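Local coordinates for amidase, hydantoinase/carbamoylase family (Burkholderia ambifaria, PDB 5TP4), which probably hydrolyses N-carbamoyl-L-amino acids as a zinc-dependent amidase of the peptidase M20 family, at residues 89-94 with 196-201; 94-99 with 138-143. All blocks are in the same frame, centred on the assembly; numbering follows the deposited sequence.

Contact 1. Residues 89-94 with 196-201; sequences IGSHLD and EAHIEQ. With ZN (zinc ion), chain P.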
loop_
_atom_site.group_PDB
_atom_site.type_symbol
_atom_site.label_atom_id
_atom_site.label_comp_id
_atom_site.label_asym_id
_atom_site.label_seq_id
_atom_site.Cartn_x
_atom_site.Cartn_y
_atom_site.Cartn_z
ATOM N N ILE B 89 6.440 24.327 -35.292
ATOM C CA ILE B 89 7.374 23.668 -34.386
ATOM C C ILE B 89 6.924 24.023 -32.984
ATOM O O ILE B 89 6.864 25.207 -32.649
ATOM C CB ILE B 89 8.808 24.170 -34.602
ATOM C CG1 ILE B 89 9.298 23.867 -36.022
ATOM C CG2 ILE B 89 9.761 23.602 -33.524
ATOM C CD1 ILE B 89 10.701 24.443 -36.283
ATOM N N GLY B 90 6.640 23.035 -32.141
ATOM C CA GLY B 90 6.099 23.361 -30.838
ATOM C C GLY B 90 6.660 22.503 -29.725
ATOM O O GLY B 90 7.286 21.468 -29.955
ATOM N N SER B 91 6.417 22.983 -28.508
ATOM C CA SER B 91 6.480 22.205 -27.276
ATOM C C SER B 91 5.888 23.111 -26.194
ATOM O O SER B 91 4.877 23.780 -26.460
ATOM C CB SER B 91 7.904 21.737 -26.967
ATOM O OG SER B 91 7.860 20.612 -26.090
ATOM N N HIS B 92 6.485 23.188 -24.998
ATOM C CA HIS B 92 5.890 23.996 -23.939
ATOM C C HIS B 92 6.943 24.537 -22.986
ATOM O O HIS B 92 7.909 23.842 -22.665
ATOM C CB HIS B 92 4.875 23.178 -23.136
ATOM C CG HIS B 92 5.483 22.045 -22.380
ATOM N ND1 HIS B 92 5.825 22.135 -21.045
ATOM C CD2 HIS B 92 5.828 20.793 -22.771
ATOM C CE1 HIS B 92 6.349 20.991 -20.649
ATOM N NE2 HIS B 92 6.369 20.160 -21.675
ATOM N N LEU B 93 6.714 25.759 -22.499
ATOM C CA LEU B 93 7.630 26.394 -21.558
ATOM C C LEU B 93 7.227 26.164 -20.113
ATOM O O LEU B 93 8.069 26.327 -19.228
ATOM C CB LEU B 93 7.713 27.895 -21.829
ATOM C CG LEU B 93 8.430 28.238 -23.148
ATOM C CD1 LEU B 93 8.239 29.720 -23.470
ATOM C CD2 LEU B 93 9.925 27.876 -23.084
ATOM N N ASP B 94 5.984 25.756 -19.848
ATOM C CA ASP B 94 5.594 25.546 -18.461
ATOM C C ASP B 94 6.154 24.220 -17.924
ATOM O O ASP B 94 6.587 23.338 -18.677
ATOM C CB ASP B 94 4.062 25.607 -18.306
ATOM C CG ASP B 94 3.337 24.397 -18.902
ATOM O OD1 ASP B 94 3.398 24.190 -20.140
ATOM O OD2 ASP B 94 2.660 23.674 -18.121
ATOM N N GLU B 196 7.705 18.319 -33.173
ATOM C CA GLU B 196 8.067 18.617 -31.790
ATOM C C GLU B 196 9.326 17.850 -31.446
ATOM O O GLU B 196 9.346 16.624 -31.583
ATOM C CB GLU B 196 6.936 18.230 -30.826
ATOM C CG GLU B 196 7.301 18.406 -29.377
ATOM C CD GLU B 196 6.102 18.604 -28.456
ATOM O OE1 GLU B 196 6.310 18.732 -27.226
ATOM O OE2 GLU B 196 4.954 18.644 -28.957
ATOM N N ALA B 197 10.365 18.566 -31.008
ATOM C CA ALA B 197 11.545 17.907 -30.463
ATOM C C ALA B 197 11.411 17.801 -28.951
ATOM O O ALA B 197 10.919 18.722 -28.288
ATOM C CB ALA B 197 12.807 18.679 -30.861
ATOM N N HIS B 198 11.862 16.673 -28.387
ATOM C CA HIS B 198 11.711 16.465 -26.950
ATOM C C HIS B 198 12.758 15.473 -26.467
ATOM O O HIS B 198 13.191 14.595 -27.215
ATOM C CB HIS B 198 10.298 15.926 -26.642
ATOM C CG HIS B 198 9.812 16.232 -25.260
ATOM N ND1 HIS B 198 10.234 15.529 -24.148
ATOM C CD2 HIS B 198 8.942 17.169 -24.806
ATOM C CE1 HIS B 198 9.662 16.035 -23.068
ATOM N NE2 HIS B 198 8.861 17.015 -23.442
ATOM N N ILE B 199 13.159 15.612 -25.206
ATOM C CA ILE B 199 13.956 14.541 -24.612
ATOM C C ILE B 199 13.087 13.290 -24.485
ATOM O O ILE B 199 11.864 13.362 -24.342
ATOM C CB ILE B 199 14.557 14.951 -23.253
ATOM C CG1 ILE B 199 13.476 15.370 -22.231
ATOM C CG2 ILE B 199 15.600 16.055 -23.436
ATOM C CD1 ILE B 199 13.985 15.390 -20.796
ATOM N N GLU B 200 13.724 12.125 -24.573
ATOM C CA GLU B 200 12.987 10.854 -24.556
ATOM C C GLU B 200 12.125 10.669 -23.307
ATOM O O GLU B 200 11.050 10.058 -23.378
ATOM C CB GLU B 200 13.964 9.687 -24.644
ATOM C CG GLU B 200 13.240 8.347 -24.596
ATOM C CD GLU B 200 14.185 7.186 -24.488
ATOM O OE1 GLU B 200 13.757 6.100 -24.031
ATOM O OE2 GLU B 200 15.361 7.376 -24.856
ATOM N N GLN B 201 12.599 11.124 -22.153
ATOM C CA GLN B 201 12.022 10.799 -20.835
ATOM C C GLN B 201 12.017 9.299 -20.545
ATOM O O GLN B 201 11.215 8.808 -19.741
ATOM C CB GLN B 201 10.615 11.370 -20.663
ATOM C CG GLN B 201 10.511 12.860 -21.038
ATOM C CD GLN B 201 9.095 13.369 -20.865
ATOM O OE1 GLN B 201 8.186 12.912 -21.548
ATOM N NE2 GLN B 201 8.903 14.309 -19.939
HETATM ZN ZN ZN P . 7.269 17.868 -21.863
HETATM O O HOH W 1 9.900 21.342 -30.937
HETATM O O HOH W 2 10.456 19.777 -25.889
HETATM O O HOH W 3 5.644 17.461 -23.638
HETATM O O HOH W 4 6.025 16.595 -20.460
#
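Gly-90 and Glu-196 bring neighbouring parallel strands together near their C-terminal ends, where the axes of 89-91 and 196-199 approach to 5.9 Å and diverge by 37°. A water bridges the diverging strands, donating to Gly-90 O and accepting from Ala-197 N. Beside it the extended side chain of Glu-196 runs past the Gly-90 carbonyl, with CG 3.1 Å from Gly-90 O, and delivers its carboxylate to Ser-91. With OG anti to the backbone N (chi1 -158°), Ser-91 donates to Glu-196 OE1 at 2.7 Å, approaching from above the carboxylate plane. A second water donates to both Ser-91 OG and Ala-197 O, while Glu-196 OE2 is bonded to Tyr-194 OH, so the buried carboxylate is held at both oxygens. Where the strands part, His-92, just beyond strand 89-91, and His-198, still in strand 196-199, converge on zinc: His-92 NE2 binds it at 2.5 Å and His-198 NE2 at 2.4 Å, with two waters as further ligands. His-198 ND1 donates almost straight (173°) to Ile-199 O, 2.7 Å away and in the ring plane, which fixes the ring's rotation. His-92 ND1 has only weak bonds within its segment, to Asp-94 O and Asp-94 OD1. Zinc ligands at the C-terminal ends of parallel strands are characteristic of the M20 catalytic domain; with ND1 as donor, each imidazole presents NE2 to the metal, His-198 the more firmly oriented.

Contact 2. Residues 94-99 with 138-143; sequences DTQPEG and EGARFA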
loop_
_atom_site.group_PDB
_atom_site.type_symbol
_atom_site.label_atom_id
_atom_site.label_comp_id
_atom_site.label_asym_id
_atom_site.label_seq_id
_atom_site.Cartn_x
_atom_site.Cartn_y
_atom_site.Cartn_z
ATOM N N ASP B 94 5.984 25.756 -19.848
ATOM C CA ASP B 94 5.594 25.546 -18.461
ATOM C C ASP B 94 6.154 24.220 -17.924
ATOM O O ASP B 94 6.587 23.338 -18.677
ATOM C CB ASP B 94 4.062 25.607 -18.306
ATOM C CG ASP B 94 3.337 24.397 -18.902
ATOM O OD1 ASP B 94 3.398 24.190 -20.140
ATOM O OD2 ASP B 94 2.660 23.674 -18.121
ATOM N N THR B 95 6.158 24.091 -16.592
ATOM C CA THR B 95 6.824 22.965 -15.938
ATOM C C THR B 95 5.931 22.350 -14.876
ATOM O O THR B 95 4.916 22.922 -14.461
ATOM C CB THR B 95 8.136 23.392 -15.247
ATOM O OG1 THR B 95 7.821 24.233 -14.116
ATOM C CG2 THR B 95 9.040 24.176 -16.215
ATOM N N GLN B 96 6.379 21.196 -14.393
ATOM C CA GLN B 96 5.904 20.626 -13.143
ATOM C C GLN B 96 6.364 21.497 -11.970
ATOM O O GLN B 96 7.188 22.401 -12.145
ATOM C CB GLN B 96 6.434 19.202 -12.999
ATOM C CG GLN B 96 5.789 18.235 -13.959
ATOM C CD GLN B 96 4.386 17.862 -13.526
ATOM O OE1 GLN B 96 4.114 17.710 -12.328
ATOM N NE2 GLN B 96 3.481 17.734 -14.490
ATOM N N PRO B 97 5.855 21.238 -10.751
ATOM C CA PRO B 97 6.373 21.957 -9.575
ATOM C C PRO B 97 7.881 21.912 -9.429
ATOM O O PRO B 97 8.496 22.896 -8.992
ATOM C CB PRO B 97 5.680 21.237 -8.411
ATOM C CG PRO B 97 4.379 20.842 -8.980
ATOM C CD PRO B 97 4.664 20.438 -10.410
ATOM N N GLU B 98 8.488 20.780 -9.748
ATOM C CA GLU B 98 9.939 20.619 -9.745
ATOM C C GLU B 98 10.316 20.060 -11.116
ATOM O O GLU B 98 10.521 18.856 -11.276
ATOM C CB GLU B 98 10.374 19.716 -8.605
ATOM C CG GLU B 98 11.875 19.551 -8.486
ATOM C CD GLU B 98 12.590 20.842 -8.125
ATOM O OE1 GLU B 98 12.192 21.508 -7.140
ATOM O OE2 GLU B 98 13.554 21.185 -8.840
ATOM N N GLY B 99 10.407 20.948 -12.114
ATOM C CA GLY B 99 10.628 20.512 -13.479
ATOM C C GLY B 99 12.107 20.426 -13.832
ATOM O O GLY B 99 12.976 20.980 -13.157
ATOM N N GLU B 138 1.531 20.820 -18.824
ATOM C CA GLU B 138 1.871 19.889 -17.757
ATOM C C GLU B 138 0.675 19.360 -16.968
ATOM O O GLU B 138 0.814 18.330 -16.304
ATOM C CB GLU B 138 2.862 20.548 -16.801
ATOM C CG GLU B 138 4.245 20.714 -17.415
ATOM C CD GLU B 138 5.036 19.401 -17.532
ATOM O OE1 GLU B 138 4.525 18.320 -17.148
ATOM O OE2 GLU B 138 6.203 19.459 -17.990
ATOM N N GLY B 139 -0.475 20.033 -16.996
ATOM C CA GLY B 139 -1.606 19.566 -16.211
ATOM C C GLY B 139 -1.409 19.586 -14.703
ATOM O O GLY B 139 -2.072 18.827 -13.986
ATOM N N ALA B 140 -0.510 20.429 -14.196
ATOM C CA ALA B 140 -0.231 20.485 -12.763
ATOM C C ALA B 140 -1.092 21.540 -12.067
ATOM O O ALA B 140 -1.812 21.237 -11.105
ATOM C CB ALA B 140 1.262 20.772 -12.530
ATOM N N ARG B 141 -1.014 22.792 -12.527
ATOM C CA ARG B 141 -1.813 23.842 -11.907
ATOM C C ARG B 141 -3.274 23.729 -12.298
ATOM O O ARG B 141 -4.159 23.877 -11.449
ATOM C CB ARG B 141 -1.275 25.218 -12.284
ATOM C CG ARG B 141 -2.088 26.339 -11.647
ATOM C CD ARG B 141 -1.489 27.688 -11.876
ATOM N NE ARG B 141 -2.361 28.710 -11.294
ATOM C CZ ARG B 141 -2.330 29.996 -11.623
ATOM N NH1 ARG B 141 -1.461 30.428 -12.532
ATOM N NH2 ARG B 141 -3.176 30.843 -11.050
ATOM N N PHE B 142 -3.542 23.466 -13.573
ATOM C CA PHE B 142 -4.887 23.279 -14.092
ATOM C C PHE B 142 -4.974 21.918 -14.761
ATOM O O PHE B 142 -3.997 21.435 -15.331
ATOM C CB PHE B 142 -5.250 24.363 -15.117
ATOM C CG PHE B 142 -5.200 25.782 -14.569
ATOM C CD1 PHE B 142 -6.274 26.303 -13.850
ATOM C CD2 PHE B 142 -4.096 26.601 -14.811
ATOM C CE1 PHE B 142 -6.237 27.623 -13.361
ATOM C CE2 PHE B 142 -4.053 27.898 -14.327
ATOM C CZ PHE B 142 -5.125 28.414 -13.603
ATOM N N ALA B 143 -6.169 21.317 -14.724
ATOM C CA ALA B 143 -6.425 20.122 -15.504
ATOM C C ALA B 143 -7.147 20.489 -16.795
ATOM O O ALA B 143 -7.957 21.421 -16.814
ATOM C CB ALA B 143 -7.277 19.128 -14.708
HETATM O O HOH W 5 8.315 19.892 -16.191
#
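Asp-94 and Gln-96 both reach hydrogen-bonding partners on Glu-138, one at its backbone and the other at its carboxylate. Glu-138 N donates to the syn lone pair of Asp-94 OD2 at 3.1 Å, with an N-H...O angle of 161°. As Asp-94 OD1 accepts from Glu-137 N, a single carboxylate grips two consecutive amides of the opposing loop. The Gln-96 chain is bent at chi2, and its CG already lies against Glu-138 OE1, 3.4 Å away. Gln-96 NE2 donates to the same Glu-138 OE1 at 2.9 Å and 169°. The acceptor lies in the amide plane of Gln-96, but the donor stands above the carboxylate plane, the two flat groups being 83° apart. The other oxygen is tied by water, which accepts from Gln-96 N and donates to Glu-138 OE2 at 2.8 Å. Thr-95 OG1 turns within its own loop to Gln-96 O and is also bonded to Arg-40 N.

These loops follow strands 87-91 and 129-133, parallel neighbours in the sheet, and they form part of the rim of the M20 dinuclear zinc site. Glu-138 is a ligand of the second zinc, which lies about 2 Å from its side chain, and the preceding Glu-137 belongs to the first site. Gln-96 and Asp-94 thus act as second-shell residues, one on the metal-binding carboxylate and one on its backbone.

Packing contacts are few. Glu-138 CG lies 3.5 Å from Thr-95 C, where its methylene chain passes the loop backbone. Farther out, Pro-97 CD meets Ala-140 CB at 4.0 Å.

In the fold
Contact 1 includes the end of strand 87-91 and contact 2 the loop that follows it; both flank the zinc site, their centres about 14 Å apart. Contact 1 is buried throughout and joins this strand to its parallel neighbour 193-199, whereas contact 2 is partly exposed and joins the loops that follow strands 87-91 and 129-133, on the other side in the sheet. Both use carboxylates and bridging water, but contact 1 supplies histidine ligands from strand ends, contact 2 a carboxylate ligand, Glu-138, held by loop side chains. Asp-94 belongs to both segment pairs, and His-92 CE1 packs 3.1 Å from Glu-138 OE2, so the two metal-binding shells meet directly.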